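Local coordinates for uncharacterized protein (Desulfotomaculum acetoxidans, PDB 3U4Y) that is of unknown function but folds as a seven-bladed beta-propeller of the lactonase family, with its activity and any substrate undetermined, at residues V153-I158 and F165-E170; I135-N140 and I181-D186; G82-A87 and P107-S112. All blocks are in the same frame, centred on the assembly; numbering follows the deposited sequence.

Contact 1. Residues V153-I158 and F165-E170; sequences VRRFKI and FDTGQE
Strands 153-158 and 165-170 run antiparallel, and their most closely knit part is the polar cluster round the Arg-154 guanidinium. The extended Arg-154 chain, CG anti to the backbone N (chi1 -170°), reaches back over the partner strand. Arg-154 NE gives a fairly straight bond (158°) of 3.1 Å to Asp-166 OD1, which lies in the guanidinium plane and accepts through its syn lone pair; Arg-154 NH1 turns to Asp-166 OD2 in a weak bond of the same salt bridge. Arg-154 NH2 makes a weak bond of 3.0 Å, also part of a salt bridge, to Glu-170 OE2, an oxygen shared with Arg-147, while Gly-168 CA lies over one guanidinium face. Asp-166 OD1 is gripped twice: Gly-168 N reaches it from above the carboxylate plane at 2.9 Å, closing an Asx turn. Alongside, the Phe-156 ring runs with the Asp-166 carboxylate, its CE1 3.4 Å from Asp-166 CG and the two planes 27° apart. An alanine in place of Arg-154 would remove the group joining Asp-166 to Glu-170, and although Glu-170 would keep Arg-147, Asp-166 would probably lose its charged partner and the strand pairing loosen. Thr-167 suits the turn because its OG1 donates to Arg-155 O, and Gly-168 readily takes the positive phi there. On the other face, Arg-155 NH1 reaches Gln-169 OE1 at 3.1 Å, and also pairs with Glu-209. The looser, solvent-facing part lies toward exposed Phe-165, whose CB merely rests on Lys-157 CB at 3.7 Å. The backbone there is nevertheless regular: Phe-165 N bonds Lys-157 O at 2.9 Å, with Lys-157 N returning to Phe-165 O. Three residues thus stand opposite Arg-155 between the Arg-154/Glu-170 and Phe-156/Asp-166 pairs, a beta bulge in the hairpin of a propeller blade's third and fourth strands.

Contact 2. Residues I135-N140 and I181-D186; sequences ISPNGN and ITFTPD
Aromatic contact dominates the meeting of 135-140 with 181-186. Phe-183, with CG anti to its carbonyl carbon, turns one ring face to the backbone and side chain of Ser-136: Ser-136 CB makes a CH-pi contact, 3.9 Å from the Phe-183 ring centroid and 19° off the normal. The ring also reaches the preceding peptide, with Phe-183 CE2 3.4 Å from Ser-136 N. A small serine suits this place, letting the flat ring come close to the chain. Apolar contact is made by Pro-137, whose CD lies 3.9 Å from Phe-183 CB. Separately, Pro-137 CB rests in van der Waals contact on the carbonyl Pro-185 O at 3.6 Å.

Polar contact is slight. Asn-138 ND2 gives Asp-186 O a weak, strongly bent bond (115°), joining the loop at Asn-138 to the loop after strand 178-183. Ser-136 OG donates in plane to a lone pair of Asn-140 OD1, which also accepts from Leu-142 N; this fixes the serine hydroxyl. The Phe-183 side chain is further enclosed by Ala-134, Leu-142 and Leu-144 of one blade and Ala-190 of its own, so the contact packs the ends of strands 130-135 and 178-183, the first strands of adjacent blades.

Contact 3. Residues G82-A87 and P107-S112; sequences GQSSMA and PFNMQS
Gln-111 serves both ends of its amide on the loop 82-87. Its chain is extended beyond CG and rises from the strand into the loop, where Gln-111 OE1 accepts a weak bond from Gln-83 N at 3.1 Å and Gln-111 NE2 gives a weak bond to Ser-84 O at 3.2 Å. One side chain thus offers weak partners to both a backbone donor and a backbone acceptor of the loop, a task suited to the two-ended amide of glutamine. Met-86, present as selenomethionine, crosses Gln-111 at about a right angle, its CE 3.2 Å from Gln-111 NE2. Gly-82 suits its place, because a CB there would run into Met-86 CE and Gln-111 NE2 as modelled.

Ser-84 points toward the strand and the residues leading into it: Ser-84 OG lies 2.9 Å from the Asn-109 amide atom modelled as ND2, and Ser-84 CB 3.5 Å from Pro-107 O. Ser-85 faces the other way, its OG bonded to Gly-103 N and Asn-105 O, while Gly-82 O is met by Gln-62 NE2. Leading from strand 75-81 to strand 89-91, the loop is the connection between consecutive blades of a beta-propeller, here fastened to the third strand of the blade it enters.

From the N terminus, contact 3 comes first: 82-87 leads out of one blade and 107-112 closes the loop upon it in the next, before any other contact opens. The chain then enters the following blade, where 135-140 opens contact 2. Before that closes at 181-186, contact 1 both opens and closes as the hairpin 153-158/165-170, so it is nested within contact 2. Contact 1 bridges the others in space: Phe-156 and Ile-158 touch Met-110 and Ser-112 of contact 3, and Lys-157 approaches Asn-140 of contact 2. Contacts 2 and 3 stay about 8 Å apart at their nearest atoms. Together they tie four successive blades round the propeller.

Contact 1. Residues V153-I158 and F165-E170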
loop_
_atom_site.group_PDB
_atom_site.type_symbol
_atom_site.label_atom_id
_atom_site.label_comp_id
_atom_site.label_asym_id
_atom_site.label_seq_id
_atom_site.Cartn_x
_atom_site.Cartn_y
_atom_site.Cartn_z
ATOM N N VAL A 153 -15.239 -7.368 -0.986
ATOM C CA VAL A 153 -13.822 -7.739 -1.151
ATOM C C VAL A 153 -13.695 -9.230 -1.443
ATOM O O VAL A 153 -14.465 -10.034 -0.923
ATOM C CB VAL A 153 -12.898 -7.335 0.038
ATOM C CG1 VAL A 153 -13.435 -6.120 0.746
ATOM C CG2 VAL A 153 -12.763 -8.455 0.991
ATOM N N ARG A 154 -12.738 -9.588 -2.298
ATOM C CA ARG A 154 -12.567 -10.974 -2.725
ATOM C C ARG A 154 -11.285 -11.567 -2.183
ATOM O O ARG A 154 -10.288 -10.861 -2.028
ATOM C CB ARG A 154 -12.562 -11.057 -4.236
ATOM C CG ARG A 154 -12.623 -12.465 -4.769
ATOM C CD ARG A 154 -13.185 -12.406 -6.157
ATOM N NE ARG A 154 -13.058 -13.638 -6.919
ATOM C CZ ARG A 154 -13.902 -13.987 -7.884
ATOM N NH1 ARG A 154 -13.728 -15.114 -8.544
ATOM N NH2 ARG A 154 -14.941 -13.218 -8.167
ATOM N N ARG A 155 -11.316 -12.872 -1.920
ATOM C CA ARG A 155 -10.215 -13.554 -1.248
ATOM C C ARG A 155 -9.388 -14.460 -2.145
ATOM O O ARG A 155 -9.907 -15.403 -2.737
ATOM C CB ARG A 155 -10.755 -14.384 -0.091
ATOM C CG ARG A 155 -9.930 -15.607 0.152
ATOM C CD ARG A 155 -10.411 -16.464 1.290
ATOM N NE ARG A 155 -9.370 -17.451 1.545
ATOM C CZ ARG A 155 -9.579 -18.723 1.853
ATOM N NH1 ARG A 155 -10.806 -19.199 1.976
ATOM N NH2 ARG A 155 -8.542 -19.514 2.041
ATOM N N PHE A 156 -8.086 -14.197 -2.210
ATOM C CA PHE A 156 -7.180 -15.036 -2.993
ATOM C C PHE A 156 -6.148 -15.787 -2.166
ATOM O O PHE A 156 -6.050 -15.614 -0.953
ATOM C CB PHE A 156 -6.472 -14.202 -4.041
ATOM C CG PHE A 156 -7.383 -13.678 -5.099
ATOM C CD1 PHE A 156 -7.408 -14.260 -6.359
ATOM C CD2 PHE A 156 -8.222 -12.607 -4.836
ATOM C CE1 PHE A 156 -8.247 -13.779 -7.346
ATOM C CE2 PHE A 156 -9.068 -12.119 -5.815
ATOM C CZ PHE A 156 -9.081 -12.710 -7.074
ATOM N N LYS A 157 -5.373 -16.620 -2.849
ATOM C CA LYS A 157 -4.357 -17.441 -2.203
ATOM C C LYS A 157 -3.007 -17.367 -2.905
ATOM O O LYS A 157 -2.936 -17.286 -4.131
ATOM C CB LYS A 157 -4.811 -18.891 -2.183
ATOM C CG LYS A 157 -4.853 -19.484 -0.804
ATOM C CD LYS A 157 -3.489 -19.483 -0.196
ATOM C CE LYS A 157 -3.254 -20.764 0.570
ATOM N NZ LYS A 157 -1.849 -20.811 1.041
ATOM N N ILE A 158 -1.937 -17.392 -2.122
ATOM C CA ILE A 158 -0.602 -17.635 -2.660
ATOM C C ILE A 158 0.081 -18.690 -1.829
ATOM O O ILE A 158 0.118 -18.584 -0.603
ATOM C CB ILE A 158 0.282 -16.375 -2.674
ATOM C CG1 ILE A 158 1.657 -16.703 -3.263
ATOM C CG2 ILE A 158 0.422 -15.768 -1.281
ATOM C CD1 ILE A 158 2.521 -15.479 -3.549
ATOM N N PHE A 165 -4.106 -18.441 -6.465
ATOM C CA PHE A 165 -5.381 -19.149 -6.542
ATOM C C PHE A 165 -6.543 -18.199 -6.295
ATOM O O PHE A 165 -6.433 -17.223 -5.549
ATOM C CB PHE A 165 -5.448 -20.284 -5.522
ATOM C CG PHE A 165 -4.385 -21.334 -5.705
ATOM C CD1 PHE A 165 -4.668 -22.520 -6.375
ATOM C CD2 PHE A 165 -3.104 -21.141 -5.202
ATOM C CE1 PHE A 165 -3.692 -23.495 -6.543
ATOM C CE2 PHE A 165 -2.121 -22.111 -5.368
ATOM C CZ PHE A 165 -2.418 -23.288 -6.039
ATOM N N ASP A 166 -7.666 -18.499 -6.930
ATOM C CA ASP A 166 -8.883 -17.733 -6.744
ATOM C C ASP A 166 -9.884 -18.569 -5.965
ATOM O O ASP A 166 -10.336 -19.609 -6.442
ATOM C CB ASP A 166 -9.475 -17.358 -8.095
ATOM C CG ASP A 166 -10.492 -16.235 -7.997
ATOM O OD1 ASP A 166 -10.983 -15.970 -6.873
ATOM O OD2 ASP A 166 -10.793 -15.619 -9.048
ATOM N N THR A 167 -10.234 -18.119 -4.765
ATOM C CA THR A 167 -11.248 -18.807 -3.971
ATOM C C THR A 167 -12.660 -18.402 -4.388
ATOM O O THR A 167 -13.607 -19.152 -4.179
ATOM C CB THR A 167 -11.053 -18.558 -2.472
ATOM O OG1 THR A 167 -11.433 -17.213 -2.159
ATOM C CG2 THR A 167 -9.599 -18.750 -2.105
ATOM N N GLY A 168 -12.784 -17.219 -4.986
ATOM C CA GLY A 168 -14.067 -16.692 -5.402
ATOM C C GLY A 168 -15.015 -16.485 -4.239
ATOM O O GLY A 168 -16.229 -16.595 -4.387
ATOM N N GLN A 169 -14.456 -16.226 -3.065
ATOM C CA GLN A 169 -15.266 -15.862 -1.924
ATOM C C GLN A 169 -15.190 -14.358 -1.828
ATOM O O GLN A 169 -14.095 -13.797 -1.832
ATOM C CB GLN A 169 -14.743 -16.519 -0.641
ATOM C CG GLN A 169 -14.855 -18.050 -0.632
ATOM C CD GLN A 169 -14.407 -18.716 0.680
ATOM O OE1 GLN A 169 -13.667 -18.139 1.488
ATOM N NE2 GLN A 169 -14.858 -19.950 0.885
ATOM N N GLU A 170 -16.349 -13.705 -1.791
ATOM C CA GLU A 170 -16.432 -12.255 -1.617
ATOM C C GLU A 170 -17.206 -11.894 -0.353
ATOM O O GLU A 170 -18.018 -12.683 0.120
ATOM C CB GLU A 170 -17.090 -11.602 -2.831
ATOM C CG GLU A 170 -16.475 -11.976 -4.162
ATOM C CD GLU A 170 -17.100 -11.219 -5.315
ATOM O OE1 GLU A 170 -17.867 -10.268 -5.046
ATOM O OE2 GLU A 170 -16.834 -11.576 -6.486
#

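Contact 2. Residues I135-N140 and I181-D186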
loop_
_atom_site.group_PDB
_atom_site.type_symbol
_atom_site.label_atom_id
_atom_site.label_comp_id
_atom_site.label_asym_id
_atom_site.label_seq_id
_atom_site.Cartn_x
_atom_site.Cartn_y
_atom_site.Cartn_z
ATOM N N ILE A 135 -1.562 -8.592 1.543
ATOM C CA ILE A 135 -1.190 -9.950 1.920
ATOM C C ILE A 135 -1.088 -10.077 3.440
ATOM O O ILE A 135 -0.439 -9.252 4.093
ATOM C CB ILE A 135 0.138 -10.361 1.247
ATOM C CG1 ILE A 135 0.035 -10.131 -0.263
ATOM C CG2 ILE A 135 0.493 -11.804 1.563
ATOM C CD1 ILE A 135 1.322 -10.316 -1.020
ATOM N N SER A 136 -1.733 -11.091 4.011
ATOM C CA SER A 136 -1.646 -11.269 5.457
ATOM C C SER A 136 -0.227 -11.599 5.953
ATOM O O SER A 136 0.469 -12.476 5.401
ATOM C CB SER A 136 -2.631 -12.326 5.946
ATOM O OG SER A 136 -2.319 -13.587 5.391
ATOM N N PRO A 137 0.199 -10.895 7.012
ATOM C CA PRO A 137 1.497 -11.129 7.642
ATOM C C PRO A 137 1.568 -12.463 8.413
ATOM O O PRO A 137 2.652 -12.872 8.754
ATOM C CB PRO A 137 1.646 -9.924 8.579
ATOM C CG PRO A 137 0.612 -8.881 8.093
ATOM C CD PRO A 137 -0.505 -9.744 7.611
ATOM N N ASN A 138 0.449 -13.134 8.671
ATOM C CA ASN A 138 0.483 -14.457 9.311
ATOM C C ASN A 138 1.574 -15.342 8.761
ATOM O O ASN A 138 2.351 -15.912 9.510
ATOM C CB ASN A 138 -0.822 -15.245 9.106
ATOM C CG ASN A 138 -2.024 -14.579 9.726
ATOM O OD1 ASN A 138 -3.162 -14.986 9.480
ATOM N ND2 ASN A 138 -1.788 -13.550 10.531
ATOM N N GLY A 139 1.606 -15.477 7.444
ATOM C CA GLY A 139 2.277 -16.591 6.823
ATOM C C GLY A 139 1.261 -17.625 6.369
ATOM O O GLY A 139 1.621 -18.677 5.840
ATOM N N ASN A 140 -0.019 -17.336 6.575
ATOM C CA ASN A 140 -1.059 -18.241 6.117
ATOM C C ASN A 140 -1.328 -18.003 4.652
ATOM O O ASN A 140 -2.040 -18.779 4.020
ATOM C CB ASN A 140 -2.345 -18.074 6.919
ATOM C CG ASN A 140 -2.987 -16.724 6.710
ATOM O OD1 ASN A 140 -2.530 -15.933 5.888
ATOM N ND2 ASN A 140 -4.057 -16.453 7.448
ATOM N N ILE A 181 -7.101 -1.757 1.136
ATOM C CA ILE A 181 -7.193 -2.689 2.261
ATOM C C ILE A 181 -5.878 -2.674 2.991
ATOM O O ILE A 181 -4.838 -2.447 2.385
ATOM C CB ILE A 181 -7.364 -4.150 1.823
ATOM C CG1 ILE A 181 -8.371 -4.307 0.719
ATOM C CG2 ILE A 181 -7.829 -4.993 2.948
ATOM C CD1 ILE A 181 -8.241 -5.653 0.092
ATOM N N THR A 182 -5.923 -2.951 4.288
ATOM C CA THR A 182 -4.737 -2.984 5.138
ATOM C C THR A 182 -4.999 -3.965 6.276
ATOM O O THR A 182 -6.064 -3.930 6.887
ATOM C CB THR A 182 -4.429 -1.599 5.739
ATOM O OG1 THR A 182 -3.944 -0.712 4.721
ATOM C CG2 THR A 182 -3.382 -1.722 6.781
ATOM N N PHE A 183 -4.050 -4.860 6.542
ATOM C CA PHE A 183 -4.203 -5.815 7.637
ATOM C C PHE A 183 -3.712 -5.212 8.938
ATOM O O PHE A 183 -3.045 -4.182 8.955
ATOM C CB PHE A 183 -3.385 -7.072 7.378
ATOM C CG PHE A 183 -4.074 -8.097 6.532
ATOM C CD1 PHE A 183 -4.949 -9.008 7.094
ATOM C CD2 PHE A 183 -3.820 -8.181 5.178
ATOM C CE1 PHE A 183 -5.577 -9.973 6.315
ATOM C CE2 PHE A 183 -4.446 -9.139 4.405
ATOM C CZ PHE A 183 -5.325 -10.039 4.981
ATOM N N THR A 184 -4.038 -5.867 10.038
ATOM C CA THR A 184 -3.378 -5.566 11.290
ATOM C C THR A 184 -2.088 -6.366 11.299
ATOM O O THR A 184 -2.018 -7.432 10.691
ATOM C CB THR A 184 -4.246 -5.965 12.484
ATOM O OG1 THR A 184 -4.742 -7.301 12.291
ATOM C CG2 THR A 184 -5.407 -5.001 12.621
ATOM N N PRO A 185 -1.061 -5.864 11.990
ATOM C CA PRO A 185 0.249 -6.501 11.980
ATOM C C PRO A 185 0.201 -7.992 12.291
ATOM O O PRO A 185 1.147 -8.700 11.951
ATOM C CB PRO A 185 0.982 -5.753 13.065
ATOM C CG PRO A 185 0.364 -4.433 13.098
ATOM C CD PRO A 185 -1.073 -4.667 12.841
ATOM N N ASP A 186 -0.884 -8.456 12.909
ATOM C CA ASP A 186 -1.036 -9.863 13.316
ATOM C C ASP A 186 -1.920 -10.681 12.382
ATOM O O ASP A 186 -2.061 -11.890 12.572
ATOM C CB ASP A 186 -1.550 -9.979 14.756
ATOM C CG ASP A 186 -2.711 -9.029 15.061
ATOM O OD1 ASP A 186 -2.451 -7.874 15.484
ATOM O OD2 ASP A 186 -3.883 -9.444 14.898
#

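Contact 3. Residues G82-A87 and P107-S112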
loop_
_atom_site.group_PDB
_atom_site.type_symbol
_atom_site.label_atom_id
_atom_site.label_comp_id
_atom_site.label_asym_id
_atom_site.label_seq_id
_atom_site.Cartn_x
_atom_site.Cartn_y
_atom_site.Cartn_z
ATOM N N GLY A 82 5.580 -7.860 -17.357
ATOM C CA GLY A 82 4.519 -8.771 -16.997
ATOM C C GLY A 82 3.540 -9.017 -18.130
ATOM O O GLY A 82 3.526 -8.315 -19.134
ATOM N N GLN A 83 2.712 -10.034 -17.951
ATOM C CA GLN A 83 1.624 -10.332 -18.856
ATOM C C GLN A 83 0.719 -9.114 -19.096
ATOM O O GLN A 83 0.307 -8.842 -20.232
ATOM C CB GLN A 83 0.818 -11.489 -18.273
ATOM C CG GLN A 83 0.821 -12.750 -19.111
ATOM C CD GLN A 83 -0.497 -12.943 -19.858
ATOM O OE1 GLN A 83 -0.951 -12.057 -20.591
ATOM N NE2 GLN A 83 -1.126 -14.100 -19.657
ATOM N N SER A 84 0.404 -8.382 -18.030
ATOM C CA SER A 84 -0.465 -7.211 -18.134
ATOM C C SER A 84 -0.036 -6.116 -17.162
ATOM O O SER A 84 0.995 -6.239 -16.505
ATOM C CB SER A 84 -1.922 -7.595 -17.880
ATOM O OG SER A 84 -2.096 -8.096 -16.563
ATOM N N SER A 85 -0.832 -5.050 -17.072
ATOM C CA SER A 85 -0.479 -3.890 -16.248
ATOM C C SER A 85 -0.382 -4.181 -14.740
ATOM O O SER A 85 -0.826 -5.228 -14.266
ATOM C CB SER A 85 -1.488 -2.781 -16.461
ATOM O OG SER A 85 -2.610 -2.994 -15.621
HETATM N N MSE A 86 0.171 -3.226 -13.991
HETATM C CA MSE A 86 0.428 -3.398 -12.567
HETATM C C MSE A 86 0.186 -2.126 -11.768
HETATM O O MSE A 86 0.426 -1.032 -12.277
HETATM C CB MSE A 86 1.888 -3.779 -12.362
HETATM C CG MSE A 86 2.234 -5.178 -12.761
HETATM SE SE MSE A 86 4.150 -5.328 -13.004
HETATM C CE MSE A 86 4.135 -6.818 -14.268
ATOM N N ALA A 87 -0.258 -2.258 -10.514
ATOM C CA ALA A 87 -0.374 -1.082 -9.652
ATOM C C ALA A 87 -0.042 -1.342 -8.173
ATOM O O ALA A 87 1.122 -1.275 -7.808
ATOM C CB ALA A 87 -1.729 -0.385 -9.829
ATOM N N PRO A 107 -5.520 -6.651 -20.091
ATOM C CA PRO A 107 -6.417 -7.419 -19.226
ATOM C C PRO A 107 -6.130 -7.202 -17.745
ATOM O O PRO A 107 -5.182 -6.506 -17.379
ATOM C CB PRO A 107 -6.132 -8.871 -19.621
ATOM C CG PRO A 107 -4.803 -8.838 -20.306
ATOM C CD PRO A 107 -4.761 -7.519 -20.999
ATOM N N PHE A 108 -6.962 -7.793 -16.900
ATOM C CA PHE A 108 -6.849 -7.580 -15.470
ATOM C C PHE A 108 -6.337 -8.852 -14.825
ATOM O O PHE A 108 -7.029 -9.868 -14.784
ATOM C CB PHE A 108 -8.199 -7.143 -14.894
ATOM C CG PHE A 108 -8.838 -6.005 -15.658
ATOM C CD1 PHE A 108 -10.022 -6.200 -16.374
ATOM C CD2 PHE A 108 -8.231 -4.747 -15.695
ATOM C CE1 PHE A 108 -10.599 -5.156 -17.098
ATOM C CE2 PHE A 108 -8.798 -3.693 -16.411
ATOM C CZ PHE A 108 -9.985 -3.898 -17.114
ATOM N N ASN A 109 -5.100 -8.798 -14.351
ATOM C CA ASN A 109 -4.508 -9.961 -13.724
ATOM C C ASN A 109 -3.834 -9.672 -12.409
ATOM O O ASN A 109 -3.365 -8.561 -12.156
ATOM C CB ASN A 109 -3.460 -10.582 -14.633
ATOM C CG ASN A 109 -4.032 -11.097 -15.897
ATOM O OD1 ASN A 109 -4.685 -12.134 -15.919
ATOM N ND2 ASN A 109 -3.773 -10.390 -16.978
HETATM N N MSE A 110 -3.760 -10.709 -11.589
HETATM C CA MSE A 110 -2.907 -10.694 -10.423
HETATM C C MSE A 110 -1.655 -11.486 -10.756
HETATM O O MSE A 110 -1.735 -12.551 -11.349
HETATM C CB MSE A 110 -3.629 -11.308 -9.232
HETATM C CG MSE A 110 -2.712 -11.657 -8.084
HETATM SE SE MSE A 110 -3.678 -12.332 -6.536
HETATM C CE MSE A 110 -4.681 -10.701 -6.201
ATOM N N GLN A 111 -0.496 -10.968 -10.374
ATOM C CA GLN A 111 0.770 -11.560 -10.780
ATOM C C GLN A 111 1.726 -11.619 -9.611
ATOM O O GLN A 111 1.877 -10.625 -8.891
ATOM C CB GLN A 111 1.414 -10.710 -11.875
ATOM C CG GLN A 111 0.520 -10.395 -13.067
ATOM C CD GLN A 111 1.313 -9.834 -14.223
ATOM O OE1 GLN A 111 1.901 -10.586 -14.996
ATOM N NE2 GLN A 111 1.363 -8.513 -14.331
ATOM N N SER A 112 2.368 -12.779 -9.433
ATOM C CA SER A 112 3.416 -12.955 -8.415
ATOM C C SER A 112 4.800 -13.044 -9.036
ATOM O O SER A 112 4.956 -13.510 -10.153
ATOM C CB SER A 112 3.187 -14.214 -7.584
ATOM O OG SER A 112 3.517 -15.357 -8.344
#